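Local coordinates for protein Rho-class glutathione S-transferase (Laternula elliptica, PDB 3QAV) that probably transfers glutathione to electrophilic compounds, as a member of the cytosolic glutathione S-transferase superfamily, at residues A[211-214]-A[215-219]. Numbering follows the deposited sequence.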
ATOM      1  N   LYS A 211      -7.010  -7.608 -23.660  1.00 29.98           N
ATOM      2  CA  LYS A 211      -6.886  -6.555 -24.659  1.00 31.24           C
ATOM      3  C   LYS A 211      -5.989  -5.447 -24.106  1.00 32.06           C
ATOM      4  O   LYS A 211      -5.162  -4.875 -24.824  1.00 30.68           O
ATOM      5  CB  LYS A 211      -8.278  -6.007 -24.985  1.00 32.89           C
ATOM      6  CG  LYS A 211      -8.309  -4.811 -25.915  1.00 35.75           C
ATOM      7  CD  LYS A 211      -9.753  -4.380 -26.158  1.00 36.72           C
ATOM      8  CE  LYS A 211      -9.833  -3.175 -27.078  1.00 41.42           C
ATOM      9  NZ  LYS A 211     -11.241  -2.785 -27.365  1.00 42.77           N
ATOM     10  N   TYR A 212      -6.164  -5.154 -22.820  1.00 32.39           N
ATOM     11  CA  TYR A 212      -5.374  -4.132 -22.138  1.00 30.29           C
ATOM     12  C   TYR A 212      -3.919  -4.584 -22.124  1.00 28.73           C
ATOM     13  O   TYR A 212      -3.017  -3.818 -22.446  1.00 27.38           O
ATOM     14  CB  TYR A 212      -5.874  -3.948 -20.700  1.00 30.00           C
ATOM     15  CG  TYR A 212      -5.000  -3.038 -19.848  1.00 30.84           C
ATOM     16  CD1 TYR A 212      -5.030  -1.653 -20.004  1.00 30.57           C
ATOM     17  CD2 TYR A 212      -4.135  -3.574 -18.891  1.00 29.47           C
ATOM     18  CE1 TYR A 212      -4.218  -0.825 -19.223  1.00 29.70           C
ATOM     19  CE2 TYR A 212      -3.323  -2.764 -18.113  1.00 26.24           C
ATOM     20  CZ  TYR A 212      -3.368  -1.395 -18.278  1.00 28.66           C
ATOM     21  OH  TYR A 212      -2.570  -0.599 -17.492  1.00 30.33           O
ATOM     22  N   TYR A 213      -3.705  -5.842 -21.759  1.00 28.69           N
ATOM     23  CA  TYR A 213      -2.366  -6.408 -21.706  1.00 31.17           C
ATOM     24  C   TYR A 213      -1.662  -6.322 -23.060  1.00 32.51           C
ATOM     25  O   TYR A 213      -0.503  -5.923 -23.146  1.00 31.50           O
ATOM     26  CB  TYR A 213      -2.430  -7.871 -21.271  1.00 29.03           C
ATOM     27  CG  TYR A 213      -1.085  -8.555 -21.310  1.00 31.59           C
ATOM     28  CD1 TYR A 213      -0.120  -8.287 -20.346  1.00 32.72           C
ATOM     29  CD2 TYR A 213      -0.768  -9.456 -22.326  1.00 32.50           C
ATOM     30  CE1 TYR A 213       1.124  -8.892 -20.386  1.00 31.77           C
ATOM     31  CE2 TYR A 213       0.481 -10.072 -22.375  1.00 33.72           C
ATOM     32  CZ  TYR A 213       1.420  -9.783 -21.401  1.00 32.62           C
ATOM     33  OH  TYR A 213       2.657 -10.369 -21.436  1.00 33.10           O
ATOM     34  N   ASN A 214      -2.366  -6.716 -24.115  1.00 33.63           N
ATOM     35  CA  ASN A 214      -1.799  -6.675 -25.457  1.00 35.88           C
ATOM     36  C   ASN A 214      -1.431  -5.260 -25.866  1.00 35.11           C
ATOM     37  O   ASN A 214      -0.349  -5.029 -26.394  1.00 35.52           O
ATOM     38  CB  ASN A 214      -2.785  -7.268 -26.468  1.00 36.72           C
ATOM     39  CG  ASN A 214      -2.797  -8.778 -26.441  1.00 38.60           C
ATOM     40  OD1 ASN A 214      -3.790  -9.408 -26.793  1.00 41.48           O
ATOM     41  ND2 ASN A 214      -1.683  -9.371 -26.035  1.00 38.75           N
ATOM     42  N   MET A 215      -2.331  -4.312 -25.629  1.00 34.32           N
ATOM     43  CA  MET A 215      -2.049  -2.928 -25.987  1.00 36.15           C
ATOM     44  C   MET A 215      -0.803  -2.439 -25.258  1.00 35.93           C
ATOM     45  O   MET A 215       0.111  -1.882 -25.869  1.00 35.64           O
ATOM     46  CB  MET A 215      -3.217  -2.009 -25.624  1.00 37.18           C
ATOM     47  CG  MET A 215      -2.803  -0.541 -25.540  1.00 40.52           C
ATOM     48  SD  MET A 215      -4.102   0.576 -25.014  1.00 44.88           S
ATOM     49  CE  MET A 215      -4.121   0.270 -23.231  1.00 45.25           C
ATOM     50  N   MET A 216      -0.784  -2.647 -23.947  1.00 34.41           N
ATOM     51  CA  MET A 216       0.332  -2.216 -23.116  1.00 32.87           C
ATOM     52  C   MET A 216       1.648  -2.892 -23.492  1.00 30.20           C
ATOM     53  O   MET A 216       2.702  -2.258 -23.462  1.00 29.03           O
ATOM     54  CB  MET A 216       0.002  -2.472 -21.643  1.00 32.02           C
ATOM     55  CG  MET A 216      -1.091  -1.569 -21.099  1.00 31.22           C
ATOM     56  SD  MET A 216      -0.562   0.162 -20.887  1.00 32.32           S
ATOM     57  CE  MET A 216       0.035   0.116 -19.180  1.00 32.48           C
ATOM     58  N   MET A 217       1.587  -4.175 -23.841  1.00 31.38           N
ATOM     59  CA  MET A 217       2.785  -4.920 -24.239  1.00 32.04           C
ATOM     60  C   MET A 217       3.403  -4.383 -25.523  1.00 32.86           C
ATOM     61  O   MET A 217       4.546  -4.700 -25.843  1.00 34.03           O
ATOM     62  CB  MET A 217       2.463  -6.396 -24.433  1.00 32.54           C
ATOM     63  CG  MET A 217       2.480  -7.195 -23.155  1.00 33.76           C
ATOM     64  SD  MET A 217       4.113  -7.211 -22.404  1.00 34.21           S
ATOM     65  CE  MET A 217       4.922  -8.476 -23.413  1.00 34.45           C
ATOM     66  N   ASP A 218       2.639  -3.588 -26.263  1.00 30.98           N
ATOM     67  CA  ASP A 218       3.134  -3.004 -27.499  1.00 33.42           C
ATOM     68  C   ASP A 218       3.625  -1.568 -27.265  1.00 32.34           C
ATOM     69  O   ASP A 218       4.214  -0.953 -28.145  1.00 31.29           O
ATOM     70  CB  ASP A 218       2.043  -3.043 -28.579  1.00 36.58           C
ATOM     71  CG  ASP A 218       1.831  -4.453 -29.149  1.00 42.02           C
ATOM     72  OD1 ASP A 218       2.821  -5.062 -29.608  1.00 45.60           O
ATOM     73  OD2 ASP A 218       0.679  -4.953 -29.149  1.00 44.18           O
ATOM     74  N   ARG A 219       3.393  -1.045 -26.067  1.00 30.12           N
ATOM     75  CA  ARG A 219       3.828   0.301 -25.721  1.00 29.31           C
ATOM     76  C   ARG A 219       5.354   0.279 -25.565  1.00 30.75           C
ATOM     77  O   ARG A 219       5.896  -0.470 -24.756  1.00 28.72           O
ATOM     78  CB  ARG A 219       3.146   0.723 -24.418  1.00 32.15           C
ATOM     79  CG  ARG A 219       3.142   2.211 -24.141  1.00 30.71           C
ATOM     80  CD  ARG A 219       2.397   2.502 -22.833  1.00 31.09           C
ATOM     81  NE  ARG A 219       2.521   3.904 -22.453  1.00 28.90           N
ATOM     82  CZ  ARG A 219       1.782   4.885 -22.954  1.00 29.40           C
ATOM     83  NH1 ARG A 219       1.985   6.133 -22.550  1.00 25.46           N
ATOM     84  NH2 ARG A 219       0.830   4.616 -23.841  1.00 27.92           N
TER
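Met216 crosses the Tyr212 ring obliquely, one helical turn on, and its chain can be followed atom by atom. CB sits 3.4 Å from Tyr212 O, the carbonyl that also accepts the Met216 backbone N-H at 2.9 Å and 171°. CG then does the main touching: it stands over one ring face, 3.8 Å from the Tyr212 centroid and 17° off the normal, which meets the criteria for a CH-pi contact. Bends at chi2 and chi3 carry SD obliquely past the ring as a Met-aromatic contact, and CE ends 3.2 Å from Tyr212 OH. With Tyr212 CG anti to the backbone N (chi1 172°), the ring lies where Met216 CG, anti to its own carbonyl carbon and beside its backbone N, can reach its face. Met215 CE approaches Tyr212 CD1 obliquely (3.9 Å). The same i to i+4 pattern recurs one residue along, where Met217 CG lies 3.5 Å from the Tyr213 centroid, over a face, with the two side chains pointing the same way and Met217 SD and CE both passing the phenol oxygen. Beyond them Asp218 N keeps only a weak bond to Asn214 O (3.3 Å) and turns to Met215 O (3.1 Å), three residues back. The buried Tyr212 OH is satisfied by a hydrogen bond to Asp185 OD2. A leucine in place of Tyr212 would probably leave Asp185 without this partner and Met216 CG without a ring face to rest on. Both tyrosine-methionine pairs occupy the C-terminal part of helix 207-217 in the helical C-terminal domain of the GST fold, where Tyr212 meets the Phe188 ring and Tyr213 and Met216 pack on Phe189, all against helix 183-197.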